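Local coordinates for ATP phosphoribosyltransferase regulatory subunit (PDB 3OD1), which serves as the regulatory partner of the HisG catalytic subunit in the first step of histidine biosynthesis and probably allows feedback control by histidine, at the interface of chains A and B. Sequence-based numbering; all coordinates share one arbitrary frame. Chains: chain A/B, ATP phosphoribosyltransferase regulatory subunit.

The interface of chains A and B. Residues chain A 20-22; chain B 46, 92, 96-97, 100.
B:Arg100 and A:Glu22 reach each other from opposite directions, and a bend in each chain sets the meeting point: A:Glu22 turns at chi2 (69°), while B:Arg100 bends at chi2 and then runs extended to its guanidinium. The grip is end-on and two-pronged. NH2 of B:Arg100 gives a fairly straight hydrogen bond to carboxylate OE1 of A:Glu22, 2.8 Å long and part of a salt bridge. OE1 lies near the guanidinium plane, although the nitrogen approaches it on the syn side, out of the carboxylate plane. NH1 of B:Arg100 reaches the syn lone pair of A:Glu22 OE2, also at 2.8 Å, by a more bent bond. The two flat groups are twisted 45° apart. A glutamine here would probably leave the B:Arg100 guanidinium without its countercharge and cost one of the two bonds, since the amide nitrogen cannot accept from a guanidinium N-H.

Within chain B, CD2 of B:Leu97 lies over one guanidinium face, toward its rim, though so close an approach is doubtful. A:Pro21 places CG 3.6 Å from NH1 of B:Arg100. CD of A:Pro21 packs alongside the CG2 methyl of B:Ile46, also at 3.6 Å. A:Leu20 pushes its branched end into chain B: CD2 presses against B:Leu92 CD2 at a tight 3.4 Å and also touches CB of B:Ser96. The A:Leu20 and B:Leu97 side chains run past each other in opposite directions, CD1 of A:Leu20 lying 4.0 Å from CD2 of B:Leu97.

This patch joins the start of helix 21-40 and the residue preceding it to the other subunit of a two-fold homodimer, as is usual for class II folds; its twin recurs with the chains exchanged, and both probably help hold the HisZ pair together.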
ATOM      1  N   LEU A  20      -0.665 -11.871  -8.130  1.00 35.86           N
ATOM      2  CA  LEU A  20       0.426 -12.825  -8.305  1.00 36.80           C
ATOM      3  C   LEU A  20       1.682 -12.114  -8.799  1.00 40.56           C
ATOM      4  O   LEU A  20       1.603 -10.982  -9.293  1.00 33.98           O
ATOM      5  CB  LEU A  20       0.018 -13.952  -9.274  1.00 43.01           C
ATOM      6  CG  LEU A  20      -1.225 -14.768  -8.889  1.00 51.71           C
ATOM      7  CD1 LEU A  20      -1.206 -16.125  -9.561  1.00 47.00           C
ATOM      8  CD2 LEU A  20      -1.332 -14.938  -7.387  1.00 50.09           C
ATOM      9  N   PRO A  21       2.845 -12.779  -8.668  1.00 33.95           N
ATOM     10  CA  PRO A  21       4.158 -12.166  -8.901  1.00 35.86           C
ATOM     11  C   PRO A  21       4.286 -11.374 -10.207  1.00 36.75           C
ATOM     12  O   PRO A  21       4.751 -10.236 -10.170  1.00 35.65           O
ATOM     13  CB  PRO A  21       5.100 -13.374  -8.922  1.00 38.39           C
ATOM     14  CG  PRO A  21       4.441 -14.345  -8.009  1.00 39.39           C
ATOM     15  CD  PRO A  21       2.970 -14.201  -8.281  1.00 31.65           C
ATOM     16  N   GLU A  22       3.897 -11.957 -11.336  1.00 36.30           N
ATOM     17  CA  GLU A  22       4.079 -11.290 -12.630  1.00 40.16           C
ATOM     18  C   GLU A  22       3.201 -10.059 -12.765  1.00 38.87           C
ATOM     19  O   GLU A  22       3.630  -9.027 -13.278  1.00 41.13           O
ATOM     20  CB  GLU A  22       3.793 -12.245 -13.795  1.00 41.42           C
ATOM     21  CG  GLU A  22       4.665 -13.489 -13.794  1.00 60.16           C
ATOM     22  CD  GLU A  22       4.354 -14.435 -12.641  1.00 68.38           C
ATOM     23  OE1 GLU A  22       3.187 -14.462 -12.178  1.00 62.39           O
ATOM     24  OE2 GLU A  22       5.281 -15.154 -12.203  1.00 77.39           O
TER
ATOM     25  N   ILE B  46       4.280 -10.086  -3.741  1.00 28.72           N
ATOM     26  CA  ILE B  46       2.888 -10.325  -4.096  1.00 29.19           C
ATOM     27  C   ILE B  46       1.997  -9.385  -3.298  1.00 35.92           C
ATOM     28  O   ILE B  46       2.492  -8.634  -2.439  1.00 32.37           O
ATOM     29  CB  ILE B  46       2.458 -11.804  -3.871  1.00 29.64           C
ATOM     30  CG1 ILE B  46       2.929 -12.318  -2.506  1.00 29.85           C
ATOM     31  CG2 ILE B  46       2.989 -12.680  -4.998  1.00 34.76           C
ATOM     32  CD1 ILE B  46       2.097 -11.787  -1.323  1.00 28.63           C
ATOM     33  N   LEU B  92      -2.387 -18.453  -0.674  1.00 32.99           N
ATOM     34  CA  LEU B  92      -2.039 -18.157  -2.057  1.00 36.78           C
ATOM     35  C   LEU B  92      -1.251 -19.321  -2.629  1.00 41.19           C
ATOM     36  O   LEU B  92      -1.546 -19.814  -3.722  1.00 46.92           O
ATOM     37  CB  LEU B  92      -1.205 -16.876  -2.089  1.00 43.23           C
ATOM     38  CG  LEU B  92      -1.212 -15.962  -3.307  1.00 50.07           C
ATOM     39  CD1 LEU B  92      -0.257 -14.815  -3.069  1.00 43.42           C
ATOM     40  CD2 LEU B  92      -0.802 -16.737  -4.534  1.00 60.68           C
ATOM     41  N   SER B  96      -3.712 -20.436  -5.830  1.00 50.15           N
ATOM     42  CA  SER B  96      -3.259 -19.684  -7.008  1.00 52.25           C
ATOM     43  C   SER B  96      -1.911 -20.172  -7.548  1.00 54.72           C
ATOM     44  O   SER B  96      -1.679 -20.192  -8.758  1.00 52.47           O
ATOM     45  CB  SER B  96      -3.134 -18.186  -6.666  1.00 46.43           C
ATOM     46  OG  SER B  96      -4.374 -17.581  -6.295  1.00 58.54           O
ATOM     47  N   LEU B  97      -1.013 -20.541  -6.642  1.00 50.09           N
ATOM     48  CA  LEU B  97       0.336 -20.922  -7.028  1.00 47.10           C
ATOM     49  C   LEU B  97       0.593 -22.396  -6.789  1.00 50.76           C
ATOM     50  O   LEU B  97       1.743 -22.791  -6.622  1.00 42.48           O
ATOM     51  CB  LEU B  97       1.366 -20.129  -6.217  1.00 48.57           C
ATOM     52  CG  LEU B  97       1.369 -18.603  -6.260  1.00 43.95           C
ATOM     53  CD1 LEU B  97       2.377 -18.056  -5.246  1.00 39.01           C
ATOM     54  CD2 LEU B  97       1.670 -18.098  -7.660  1.00 49.32           C
ATOM     55  N   ARG B 100       3.146 -24.002  -8.933  1.00 54.68           N
ATOM     56  CA  ARG B 100       4.532 -23.567  -8.853  1.00 53.92           C
ATOM     57  C   ARG B 100       5.250 -24.438  -7.826  1.00 53.08           C
ATOM     58  O   ARG B 100       4.867 -24.470  -6.656  1.00 52.49           O
ATOM     59  CB  ARG B 100       4.620 -22.083  -8.492  1.00 55.45           C
ATOM     60  CG  ARG B 100       3.670 -21.212  -9.300  1.00 68.98           C
ATOM     61  CD  ARG B 100       4.238 -19.820  -9.548  1.00 78.85           C
ATOM     62  NE  ARG B 100       3.265 -18.955 -10.217  1.00 83.47           N
ATOM     63  CZ  ARG B 100       3.483 -17.681 -10.541  1.00 78.40           C
ATOM     64  NH1 ARG B 100       4.652 -17.111 -10.265  1.00 69.13           N
ATOM     65  NH2 ARG B 100       2.527 -16.978 -11.140  1.00 76.43           N
TER